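Local coordinates for protein dihydrophenazinedicarboxylate synthase (Burkholderia, PDB 4HMW) that catalyses FMN-dependent oxidations by molecular oxygen in the terminal steps of biosynthesis of the antibiotic phenazine, at residues D17-Y23 / H196-R200; R76-T82 / F175-E181; S140-H144 / R171-F175. All coordinates share one frame; numbering follows the deposited sequence.

Contact 1: residues D17-Y23 / H196-R200. With FMN (flavin mononucleotide), chain C.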
loop_
_atom_site.group_PDB
_atom_site.type_symbol
_atom_site.label_atom_id
_atom_site.label_comp_id
_atom_site.label_asym_id
_atom_site.label_seq_id
_atom_site.Cartn_x
_atom_site.Cartn_y
_atom_site.Cartn_z
ATOM N N ASP B 17 17.791 12.205 -2.385
ATOM C CA ASP B 17 18.786 12.407 -3.423
ATOM C C ASP B 17 19.504 11.124 -3.870
ATOM O O ASP B 17 20.663 11.181 -4.290
ATOM C CB ASP B 17 19.787 13.481 -2.969
ATOM C CG ASP B 17 19.090 14.763 -2.528
ATOM O OD1 ASP B 17 18.049 15.112 -3.143
ATOM O OD2 ASP B 17 19.593 15.416 -1.568
ATOM N N VAL B 18 18.824 9.976 -3.862
ATOM C CA VAL B 18 19.449 8.842 -4.518
ATOM C C VAL B 18 19.577 9.135 -6.013
ATOM O O VAL B 18 18.868 9.970 -6.560
ATOM C CB VAL B 18 18.778 7.517 -4.250
ATOM C CG1 VAL B 18 18.663 7.338 -2.715
ATOM C CG2 VAL B 18 17.466 7.405 -5.001
ATOM N N LEU B 19 20.528 8.476 -6.660
ATOM C CA LEU B 19 20.766 8.737 -8.058
ATOM C C LEU B 19 19.630 8.114 -8.859
ATOM O O LEU B 19 19.114 7.045 -8.514
ATOM C CB LEU B 19 22.067 8.111 -8.507
ATOM C CG LEU B 19 22.623 8.715 -9.790
ATOM C CD1 LEU B 19 23.360 10.027 -9.502
ATOM C CD2 LEU B 19 23.538 7.673 -10.524
ATOM N N PHE B 20 19.281 8.751 -9.954
ATOM C CA PHE B 20 18.119 8.316 -10.753
ATOM C C PHE B 20 18.366 8.883 -12.155
ATOM O O PHE B 20 17.648 9.741 -12.624
ATOM C CB PHE B 20 16.862 8.871 -10.110
ATOM C CG PHE B 20 15.545 8.431 -10.757
ATOM C CD1 PHE B 20 15.492 7.455 -11.751
ATOM C CD2 PHE B 20 14.356 9.015 -10.339
ATOM C CE1 PHE B 20 14.276 7.082 -12.300
ATOM C CE2 PHE B 20 13.149 8.648 -10.894
ATOM C CZ PHE B 20 13.107 7.680 -11.889
ATOM N N PRO B 21 19.388 8.371 -12.828
ATOM C CA PRO B 21 19.720 8.941 -14.141
ATOM C C PRO B 21 18.627 8.669 -15.157
ATOM O O PRO B 21 18.497 9.454 -16.103
ATOM C CB PRO B 21 21.030 8.239 -14.520
ATOM C CG PRO B 21 21.114 7.046 -13.649
ATOM C CD PRO B 21 20.415 7.429 -12.368
ATOM N N GLU B 22 17.838 7.619 -14.941
ATOM C CA GLU B 22 16.731 7.269 -15.845
ATOM C C GLU B 22 15.590 8.288 -15.841
ATOM O O GLU B 22 14.723 8.282 -16.735
ATOM C CB GLU B 22 16.188 5.890 -15.476
ATOM C CG GLU B 22 17.202 4.783 -15.630
ATOM C CD GLU B 22 18.032 4.491 -14.363
ATOM O OE1 GLU B 22 17.929 5.255 -13.353
ATOM O OE2 GLU B 22 18.789 3.481 -14.403
ATOM N N TYR B 23 15.566 9.167 -14.846
ATOM C CA TYR B 23 14.544 10.202 -14.804
ATOM C C TYR B 23 14.627 11.049 -16.060
ATOM O O TYR B 23 13.609 11.412 -16.629
ATOM C CB TYR B 23 14.762 11.039 -13.554
ATOM C CG TYR B 23 13.892 12.258 -13.324
ATOM C CD1 TYR B 23 12.493 12.167 -13.110
ATOM C CD2 TYR B 23 14.475 13.492 -13.215
ATOM C CE1 TYR B 23 11.739 13.282 -12.861
ATOM C CE2 TYR B 23 13.722 14.602 -12.931
ATOM C CZ TYR B 23 12.373 14.518 -12.758
ATOM O OH TYR B 23 11.709 15.712 -12.464
ATOM N N HIS B 196 10.621 16.375 -5.814
ATOM C CA HIS B 196 10.867 14.946 -5.950
ATOM C C HIS B 196 10.857 14.533 -7.416
ATOM O O HIS B 196 10.152 15.148 -8.225
ATOM C CB HIS B 196 9.772 14.196 -5.186
ATOM C CG HIS B 196 9.629 14.646 -3.777
ATOM N ND1 HIS B 196 10.706 14.710 -2.924
ATOM C CD2 HIS B 196 8.562 15.086 -3.074
ATOM C CE1 HIS B 196 10.304 15.135 -1.737
ATOM N NE2 HIS B 196 9.006 15.384 -1.805
ATOM N N ARG B 197 11.609 13.481 -7.749
ATOM C CA ARG B 197 11.679 12.950 -9.107
ATOM C C ARG B 197 10.524 12.004 -9.301
ATOM O O ARG B 197 10.411 11.029 -8.573
ATOM C CB ARG B 197 12.980 12.157 -9.321
ATOM C CG ARG B 197 14.199 12.976 -9.568
ATOM C CD ARG B 197 14.794 13.634 -8.338
ATOM N NE ARG B 197 15.104 12.764 -7.197
ATOM C CZ ARG B 197 16.218 12.060 -7.024
ATOM N NH1 ARG B 197 17.154 11.996 -7.956
ATOM N NH2 ARG B 197 16.363 11.386 -5.905
ATOM N N ARG B 198 9.691 12.286 -10.295
ATOM C CA ARG B 198 8.487 11.491 -10.569
ATOM C C ARG B 198 8.451 11.152 -12.033
ATOM O O ARG B 198 8.374 12.030 -12.865
ATOM C CB ARG B 198 7.223 12.269 -10.224
ATOM C CG ARG B 198 7.106 12.696 -8.745
ATOM C CD ARG B 198 5.725 13.256 -8.483
ATOM N NE ARG B 198 4.699 12.230 -8.656
ATOM C CZ ARG B 198 3.378 12.446 -8.610
ATOM N NH1 ARG B 198 2.904 13.668 -8.419
ATOM N NH2 ARG B 198 2.540 11.416 -8.769
ATOM N N LEU B 199 8.537 9.859 -12.343
ATOM C CA LEU B 199 8.530 9.383 -13.714
ATOM C C LEU B 199 7.376 8.431 -13.884
ATOM O O LEU B 199 7.323 7.356 -13.262
ATOM C CB LEU B 199 9.852 8.645 -14.014
ATOM C CG LEU B 199 9.983 8.073 -15.430
ATOM C CD1 LEU B 199 10.065 9.171 -16.494
ATOM C CD2 LEU B 199 11.229 7.180 -15.490
ATOM N N ARG B 200 6.454 8.810 -14.746
ATOM C CA ARG B 200 5.281 8.002 -15.055
ATOM C C ARG B 200 5.406 7.315 -16.408
ATOM O O ARG B 200 5.769 7.947 -17.387
ATOM C CB ARG B 200 4.016 8.875 -15.039
ATOM C CG ARG B 200 2.797 8.164 -15.608
ATOM C CD ARG B 200 1.578 9.064 -15.733
ATOM N NE ARG B 200 1.039 9.532 -14.478
ATOM C CZ ARG B 200 0.259 10.617 -14.358
ATOM N NH1 ARG B 200 -0.019 11.374 -15.425
ATOM N NH2 ARG B 200 -0.218 10.975 -13.162
HETATM N N1 FMN C . 1.438 13.479 -0.896
HETATM C C2 FMN C . 0.391 14.230 -0.437
HETATM O O2 FMN C . -0.339 14.814 -1.218
HETATM N N3 FMN C . 0.127 14.285 0.905
HETATM C C4 FMN C . 0.943 13.644 1.805
HETATM O O4 FMN C . 0.672 13.724 3.020
HETATM C C4A FMN C . 2.026 12.903 1.348
HETATM N N5 FMN C . 2.881 12.278 2.240
HETATM C C5A FMN C . 3.934 11.513 1.731
HETATM C C6 FMN C . 4.766 10.861 2.616
HETATM C C7 FMN C . 5.799 10.072 2.152
HETATM C C7M FMN C . 6.668 9.391 3.149
HETATM C C8 FMN C . 6.031 9.965 0.786
HETATM C C8M FMN C . 7.130 9.103 0.259
HETATM C C9 FMN C . 5.198 10.614 -0.106
HETATM C C9A FMN C . 4.172 11.427 0.361
HETATM N N10 FMN C . 3.314 12.125 -0.528
HETATM C C10 FMN C . 2.265 12.846 -0.017
HETATM C "C1'" FMN C . 3.463 12.109 -2.007
HETATM C "C2'" FMN C . 2.591 11.022 -2.641
HETATM O "O2'" FMN C . 3.148 9.715 -2.441
HETATM C "C3'" FMN C . 2.387 11.243 -4.141
HETATM O "O3'" FMN C . 3.659 11.292 -4.753
HETATM C "C4'" FMN C . 1.568 12.516 -4.425
HETATM O "O4'" FMN C . 0.655 12.737 -3.366
HETATM C "C5'" FMN C . 0.904 12.465 -5.792
HETATM O "O5'" FMN C . 0.105 11.306 -5.905
HETATM P P FMN C . -0.963 11.148 -7.082
HETATM O O1P FMN C . -2.141 12.054 -6.776
HETATM O O2P FMN C . -0.282 11.573 -8.392
HETATM O O3P FMN C . -1.382 9.718 -7.035
HETATM O O HOH W 1 9.480 15.133 -10.973
#
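R197 reaches out from the start of strand 197-204 and ends on the backbone of V18, while its aliphatic part touches the edge of the F20 ring and the face of the Y23 ring. The chain is bent at chi2 (77°) and chi3 (54°), and these bends bring the guanidinium end-on to a single carbonyl: NH1 and NH2 each bond V18 O at 3.0 Å, with the oxygen close to the guanidinium plane. NH1 faces the carbonyl head-on, whereas NH2 takes a lone pair in the carbonyl plane. NE and NH2 also donate to A189 O and A190 O, which fixes the rotation of the group. Nearer the backbone, R197 CG sits over the centre of the Y23 ring, 3.6 Å from its centroid, a CH-pi contact. R197 CB meets F20 CD2 at 3.6 Å, at the edge of that ring, and F20 CZ continues to L199 CB at 4.0 Å. With CG trans to the backbone N (chi1 175°), Y23 lays its ring across the strand; a water joins Y23 OH (2.7 Å) to R198 N and H196 O. The first bond of the R198 side chain leads away from the loop, and NH2 bonds O2P of the FMN at 2.9 Å in a nearly straight line; E186 forms a salt bridge with NE. S146 of the second subunit bonds both R198 and the flavin. The N-terminal loop thus packs on one side of a strand whose other side completes an FMN site shared between subunits, as in the pyridoxamine 5'-phosphate oxidase family.

Contact 2: residues R76-T82 / F175-E181. With FMN (flavin mononucleotide), chain D.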
loop_
_atom_site.group_PDB
_atom_site.type_symbol
_atom_site.label_atom_id
_atom_site.label_comp_id
_atom_site.label_asym_id
_atom_site.label_seq_id
_atom_site.Cartn_x
_atom_site.Cartn_y
_atom_site.Cartn_z
ATOM N N ARG B 76 6.976 -9.634 -18.216
ATOM C CA ARG B 76 5.609 -9.162 -18.380
ATOM C C ARG B 76 4.976 -8.654 -17.075
ATOM O O ARG B 76 3.921 -8.048 -17.116
ATOM C CB ARG B 76 4.730 -10.269 -18.969
ATOM C CG ARG B 76 4.980 -10.567 -20.445
ATOM C CD ARG B 76 3.982 -11.603 -20.965
ATOM N NE ARG B 76 4.306 -12.950 -20.498
ATOM C CZ ARG B 76 3.460 -13.982 -20.507
ATOM N NH1 ARG B 76 2.214 -13.831 -20.952
ATOM N NH2 ARG B 76 3.857 -15.176 -20.067
ATOM N N GLY B 77 5.584 -8.932 -15.929
ATOM C CA GLY B 77 5.009 -8.442 -14.693
ATOM C C GLY B 77 5.502 -9.135 -13.448
ATOM O O GLY B 77 6.488 -9.862 -13.446
ATOM N N VAL B 78 4.781 -8.884 -12.375
ATOM C CA VAL B 78 5.151 -9.276 -11.031
ATOM C C VAL B 78 4.335 -10.485 -10.583
ATOM O O VAL B 78 3.112 -10.439 -10.562
ATOM C CB VAL B 78 4.865 -8.112 -10.102
ATOM C CG1 VAL B 78 5.184 -8.503 -8.675
ATOM C CG2 VAL B 78 5.685 -6.876 -10.548
ATOM N N ILE B 79 5.020 -11.555 -10.201
ATOM C CA ILE B 79 4.364 -12.829 -9.910
ATOM C C ILE B 79 4.174 -12.953 -8.411
ATOM O O ILE B 79 5.103 -12.674 -7.633
ATOM C CB ILE B 79 5.206 -13.953 -10.448
ATOM C CG1 ILE B 79 5.144 -13.895 -11.982
ATOM C CG2 ILE B 79 4.720 -15.320 -9.937
ATOM C CD1 ILE B 79 5.910 -14.984 -12.652
ATOM N N PHE B 80 2.962 -13.312 -7.997
ATOM C CA PHE B 80 2.690 -13.597 -6.575
ATOM C C PHE B 80 1.738 -14.768 -6.450
ATOM O O PHE B 80 1.063 -15.120 -7.407
ATOM C CB PHE B 80 2.157 -12.352 -5.841
ATOM C CG PHE B 80 0.839 -11.887 -6.314
ATOM C CD1 PHE B 80 0.736 -11.053 -7.423
ATOM C CD2 PHE B 80 -0.321 -12.274 -5.650
ATOM C CE1 PHE B 80 -0.500 -10.602 -7.847
ATOM C CE2 PHE B 80 -1.550 -11.849 -6.091
ATOM C CZ PHE B 80 -1.642 -11.012 -7.201
ATOM N N CYS B 81 1.675 -15.347 -5.253
ATOM C CA CYS B 81 0.746 -16.447 -4.947
ATOM C C CYS B 81 -0.233 -16.091 -3.825
ATOM O O CYS B 81 0.098 -15.350 -2.915
ATOM C CB CYS B 81 1.508 -17.690 -4.499
ATOM S SG CYS B 81 2.550 -18.353 -5.766
ATOM N N THR B 82 -1.417 -16.678 -3.863
ATOM C CA THR B 82 -2.389 -16.424 -2.843
ATOM C C THR B 82 -3.502 -17.474 -2.954
ATOM O O THR B 82 -3.428 -18.359 -3.770
ATOM C CB THR B 82 -2.978 -15.025 -2.976
ATOM O OG1 THR B 82 -3.696 -14.734 -1.772
ATOM C CG2 THR B 82 -3.902 -14.895 -4.198
ATOM N N PHE B 175 -4.853 -22.649 -4.147
ATOM C CA PHE B 175 -3.522 -22.036 -4.151
ATOM C C PHE B 175 -3.074 -21.804 -5.583
ATOM O O PHE B 175 -2.802 -22.756 -6.327
ATOM C CB PHE B 175 -2.489 -22.903 -3.424
ATOM C CG PHE B 175 -1.128 -22.261 -3.344
ATOM C CD1 PHE B 175 -0.191 -22.480 -4.336
ATOM C CD2 PHE B 175 -0.800 -21.417 -2.287
ATOM C CE1 PHE B 175 1.065 -21.854 -4.277
ATOM C CE2 PHE B 175 0.455 -20.799 -2.218
ATOM C CZ PHE B 175 1.378 -21.018 -3.204
ATOM N N VAL B 176 -2.993 -20.529 -5.967
ATOM C CA VAL B 176 -2.723 -20.166 -7.347
ATOM C C VAL B 176 -1.747 -18.999 -7.439
ATOM O O VAL B 176 -1.563 -18.242 -6.480
ATOM C CB VAL B 176 -4.025 -19.776 -8.071
ATOM C CG1 VAL B 176 -5.015 -20.925 -8.037
ATOM C CG2 VAL B 176 -4.670 -18.560 -7.443
ATOM N N GLY B 177 -1.129 -18.853 -8.600
ATOM C CA GLY B 177 -0.289 -17.696 -8.860
ATOM C C GLY B 177 -0.971 -16.740 -9.818
ATOM O O GLY B 177 -1.831 -17.144 -10.620
ATOM N N TYR B 178 -0.581 -15.467 -9.726
ATOM C CA TYR B 178 -1.043 -14.409 -10.633
ATOM C C TYR B 178 0.172 -13.645 -11.126
ATOM O O TYR B 178 1.169 -13.571 -10.430
ATOM C CB TYR B 178 -1.952 -13.384 -9.906
ATOM C CG TYR B 178 -3.285 -13.956 -9.497
ATOM C CD1 TYR B 178 -4.368 -13.934 -10.344
ATOM C CD2 TYR B 178 -3.447 -14.507 -8.251
ATOM C CE1 TYR B 178 -5.569 -14.466 -9.948
ATOM C CE2 TYR B 178 -4.617 -15.040 -7.857
ATOM C CZ TYR B 178 -5.680 -15.018 -8.691
ATOM O OH TYR B 178 -6.861 -15.572 -8.239
ATOM N N ARG B 179 0.078 -13.092 -12.324
ATOM C CA ARG B 179 1.017 -12.079 -12.777
ATOM C C ARG B 179 0.323 -10.721 -12.829
ATOM O O ARG B 179 -0.670 -10.546 -13.520
ATOM C CB ARG B 179 1.584 -12.452 -14.151
ATOM C CG ARG B 179 2.723 -11.479 -14.622
ATOM C CD ARG B 179 3.153 -11.762 -16.049
ATOM N NE ARG B 179 3.630 -13.131 -16.210
ATOM C CZ ARG B 179 2.932 -14.160 -16.703
ATOM N NH1 ARG B 179 3.520 -15.343 -16.764
ATOM N NH2 ARG B 179 1.684 -14.035 -17.160
ATOM N N LEU B 180 0.858 -9.749 -12.084
ATOM C CA LEU B 180 0.384 -8.402 -12.166
ATOM C C LEU B 180 1.075 -7.761 -13.342
ATOM O O LEU B 180 2.254 -7.481 -13.279
ATOM C CB LEU B 180 0.644 -7.660 -10.856
ATOM C CG LEU B 180 0.229 -6.185 -10.788
ATOM C CD1 LEU B 180 -1.242 -6.022 -11.092
ATOM C CD2 LEU B 180 0.580 -5.573 -9.426
ATOM N N GLU B 181 0.332 -7.562 -14.421
ATOM C CA GLU B 181 0.863 -7.003 -15.658
ATOM C C GLU B 181 0.488 -5.528 -15.745
ATOM O O GLU B 181 -0.708 -5.170 -15.769
ATOM C CB GLU B 181 0.314 -7.756 -16.883
ATOM C CG GLU B 181 0.569 -9.237 -16.831
ATOM C CD GLU B 181 0.260 -9.949 -18.135
ATOM O OE1 GLU B 181 -0.464 -9.383 -19.000
ATOM O OE2 GLU B 181 0.730 -11.104 -18.281
HETATM N N1 FMN D . -0.655 -13.398 1.594
HETATM C C2 FMN D . -0.681 -14.132 0.437
HETATM O O2 FMN D . -1.744 -14.683 0.104
HETATM N N3 FMN D . 0.458 -14.270 -0.337
HETATM C C4 FMN D . 1.637 -13.661 0.021
HETATM O O4 FMN D . 2.639 -13.790 -0.708
HETATM C C4A FMN D . 1.676 -12.912 1.197
HETATM N N5 FMN D . 2.849 -12.306 1.592
HETATM C C5A FMN D . 2.855 -11.531 2.750
HETATM C C6 FMN D . 4.032 -10.890 3.123
HETATM C C7 FMN D . 4.058 -10.090 4.258
HETATM C C7M FMN D . 5.345 -9.414 4.674
HETATM C C8 FMN D . 2.899 -9.963 5.032
HETATM C C8M FMN D . 2.911 -9.120 6.278
HETATM C C9 FMN D . 1.717 -10.609 4.651
HETATM C C9A FMN D . 1.696 -11.379 3.513
HETATM N N10 FMN D . 0.518 -12.050 3.151
HETATM C C10 FMN D . 0.518 -12.771 1.983
HETATM C "C1'" FMN D . -0.747 -11.932 3.958
HETATM C "C2'" FMN D . -1.626 -10.830 3.434
HETATM O "O2'" FMN D . -1.159 -9.580 3.922
HETATM C "C3'" FMN D . -3.081 -11.004 3.832
HETATM O "O3'" FMN D . -3.231 -11.269 5.222
HETATM C "C4'" FMN D . -3.748 -12.097 3.000
HETATM O "O4'" FMN D . -3.153 -12.603 1.828
HETATM C "C5'" FMN D . -5.245 -12.138 3.106
HETATM O "O5'" FMN D . -5.641 -11.026 2.332
HETATM P P FMN D . -7.170 -10.740 1.907
HETATM O O1P FMN D . -7.362 -11.556 0.668
HETATM O O2P FMN D . -8.061 -11.163 3.075
HETATM O O3P FMN D . -7.215 -9.239 1.647
#
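F80 and Y178 form the apolar centre, a directly paired couple on neighbouring antiparallel strands. With chi1 at 65°, F80 CG lies between its own backbone N and carbonyl carbon, which turns the ring toward the partner strand; Y178 CB then comes over its face, 3.6 Å from F80 CZ. The two rings are slid apart, with centroids 5.6 Å apart and barely any overlap. L180 CB meets the edge of the F80 ring, and T82 CG2 touches the edge of Y178 at CE2 (3.7 Å). On the other face of the sheet C81 CB rests against F175 CZ at 3.6 Å. Six backbone bonds, in the pairs V78-L180, F80-Y178 and T82-V176, join the strands. At the flavin end C81 O accepts N3-H of the FMN at 2.8 Å and T82 OG1 donates to O2 at 2.7 Å, so the pyrimidine edge is read by this strand. At the far end the guanidinium of R76 lies flat on that of R179, centres 3.8 Å apart; D74 and E181 both form salt bridges with R179, which probably offsets the like charges. Strand 63-74 flanks 77-83, strand 109-119 flanks 175-182, and helix 122-130 packs against C81 and V176.

Contact 3: residues S140-H144 / R171-F175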
loop_
_atom_site.group_PDB
_atom_site.type_symbol
_atom_site.label_atom_id
_atom_site.label_comp_id
_atom_site.label_asym_id
_atom_site.label_seq_id
_atom_site.Cartn_x
_atom_site.Cartn_y
_atom_site.Cartn_z
ATOM N N SER B 140 -1.048 -23.748 4.693
ATOM C CA SER B 140 -1.798 -23.297 3.525
ATOM C C SER B 140 -2.930 -24.277 3.183
ATOM O O SER B 140 -3.979 -23.871 2.685
ATOM C CB SER B 140 -0.895 -23.143 2.306
ATOM O OG SER B 140 -0.023 -22.032 2.423
ATOM N N SER B 141 -2.708 -25.569 3.438
ATOM C CA SER B 141 -3.723 -26.576 3.172
ATOM C C SER B 141 -4.822 -26.544 4.234
ATOM O O SER B 141 -5.987 -26.735 3.916
ATOM C CB SER B 141 -3.124 -27.968 3.145
ATOM O OG SER B 141 -2.198 -28.132 2.065
ATOM N N ALA B 142 -4.419 -26.307 5.483
ATOM C CA ALA B 142 -5.318 -26.311 6.633
ATOM C C ALA B 142 -6.177 -25.065 6.721
ATOM O O ALA B 142 -7.258 -25.094 7.328
ATOM C CB ALA B 142 -4.533 -26.498 7.924
ATOM N N SER B 143 -5.691 -23.985 6.114
ATOM C CA SER B 143 -6.350 -22.693 6.167
ATOM C C SER B 143 -7.095 -22.350 4.880
ATOM O O SER B 143 -6.553 -22.515 3.779
ATOM C CB SER B 143 -5.303 -21.604 6.401
ATOM O OG SER B 143 -5.966 -20.338 6.456
ATOM N N HIS B 144 -8.315 -21.828 5.023
ATOM C CA HIS B 144 -9.033 -21.191 3.922
ATOM C C HIS B 144 -8.892 -19.693 4.093
ATOM O O HIS B 144 -9.619 -19.081 4.846
ATOM C CB HIS B 144 -10.509 -21.611 3.904
ATOM C CG HIS B 144 -10.731 -22.994 3.377
ATOM N ND1 HIS B 144 -10.585 -24.122 4.155
ATOM C CD2 HIS B 144 -11.055 -23.427 2.141
ATOM C CE1 HIS B 144 -10.832 -25.195 3.425
ATOM N NE2 HIS B 144 -11.134 -24.804 2.199
ATOM N N ARG B 171 -1.257 -29.796 -4.016
ATOM C CA ARG B 171 -1.567 -28.386 -4.088
ATOM C C ARG B 171 -3.076 -28.200 -4.028
ATOM O O ARG B 171 -3.770 -28.687 -4.889
ATOM C CB ARG B 171 -1.034 -27.777 -5.385
ATOM C CG ARG B 171 -1.392 -26.297 -5.490
ATOM C CD ARG B 171 -0.801 -25.635 -6.703
ATOM N NE ARG B 171 -1.264 -26.203 -7.978
ATOM C CZ ARG B 171 -2.339 -25.792 -8.639
ATOM N NH1 ARG B 171 -3.120 -24.825 -8.164
ATOM N NH2 ARG B 171 -2.636 -26.351 -9.794
ATOM N N PRO B 172 -3.593 -27.505 -3.002
ATOM C CA PRO B 172 -5.033 -27.210 -3.006
ATOM C C PRO B 172 -5.393 -26.382 -4.229
ATOM O O PRO B 172 -4.627 -25.500 -4.568
ATOM C CB PRO B 172 -5.225 -26.345 -1.750
ATOM C CG PRO B 172 -4.026 -26.574 -0.902
ATOM C CD PRO B 172 -2.903 -26.969 -1.813
ATOM N N PRO B 173 -6.541 -26.640 -4.867
ATOM C CA PRO B 173 -6.888 -25.893 -6.083
ATOM C C PRO B 173 -6.944 -24.382 -5.845
ATOM O O PRO B 173 -6.691 -23.624 -6.779
ATOM C CB PRO B 173 -8.271 -26.459 -6.481
ATOM C CG PRO B 173 -8.687 -27.386 -5.317
ATOM C CD PRO B 173 -7.447 -27.785 -4.621
ATOM N N ARG B 174 -7.221 -23.953 -4.618
ATOM C CA ARG B 174 -7.275 -22.513 -4.327
ATOM C C ARG B 174 -5.917 -21.866 -4.302
ATOM O O ARG B 174 -5.839 -20.640 -4.385
ATOM C CB ARG B 174 -8.004 -22.224 -3.014
ATOM C CG ARG B 174 -7.288 -22.707 -1.742
ATOM C CD ARG B 174 -8.185 -22.565 -0.512
ATOM N NE ARG B 174 -7.569 -23.139 0.686
ATOM C CZ ARG B 174 -7.626 -24.425 1.012
ATOM N NH1 ARG B 174 -8.250 -25.295 0.233
ATOM N NH2 ARG B 174 -7.041 -24.846 2.119
ATOM N N PHE B 175 -4.853 -22.649 -4.147
ATOM C CA PHE B 175 -3.522 -22.036 -4.151
ATOM C C PHE B 175 -3.074 -21.804 -5.583
ATOM O O PHE B 175 -2.802 -22.756 -6.327
ATOM C CB PHE B 175 -2.489 -22.903 -3.424
ATOM C CG PHE B 175 -1.128 -22.261 -3.344
ATOM C CD1 PHE B 175 -0.191 -22.480 -4.336
ATOM C CD2 PHE B 175 -0.800 -21.417 -2.287
ATOM C CE1 PHE B 175 1.065 -21.854 -4.277
ATOM C CE2 PHE B 175 0.455 -20.799 -2.218
ATOM C CZ PHE B 175 1.378 -21.018 -3.204
#
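R174 carries the tight part of this contact, its guanidinium edge turned to the carbonyls of S141 and S143, at and just past the end of helix 134-142. The chain is extended from CG to NE and delivers NH2 to three oxygens: S143 O at 2.9 Å by the straightest bond (150°), S141 O at 2.8 Å and S140 O at 3.3 Å by weak, bent ones. R174 NH2 approaches S143 O from above the carbonyl plane, and NE adds a weak bond to the same oxygen. The helix end probably helps to stabilise the positive charge of R174. The group is also sandwiched: H144 stacks on one face, centres 3.9 Å apart and planes at 17°, with H144 NE2 3.5 Å from R174 NH1, while P172 CB of its own loop lies over the opposite face. Looser is the rest. P172 CG meets S141 OG at 3.8 Å by van der Waals contact, the hydroxyl being bonded back to H137 O. H144 is exposed, so solvent borders the outer part of the stack. A type I turn from P172 to F175 presents R174, beside H83, which like S140 probably binds substrate. Helix 122-130 backs P172 and S141 through W129, helix 152-165 lies against S141 and A142, R174 and F175 lean on strand 77-83, and Q214 and P215 of the second subunit bond H144 and S143.

In the fold
Contact 2 is the buried one, a strand pair near the middle of the chain, whereas contact 3 lies at the surface and contact 1 is partly buried; the latter two fall on opposite sides of the chain's centre, and both touch the second subunit. Contacts 2 and 3 share F175, where the loop becomes strand 175-182. Contacts 1 and 2 both reach the same sheet, contact 1 through strand 197-204 alone, and meet different FMN molecules. Regular backbone bonding and apolar side chains dominate contact 2; in contacts 1 and 3 an arginine bonded to carbonyl oxygens ties a loop to a strand or to a helix end, with aromatic packing added in contact 1.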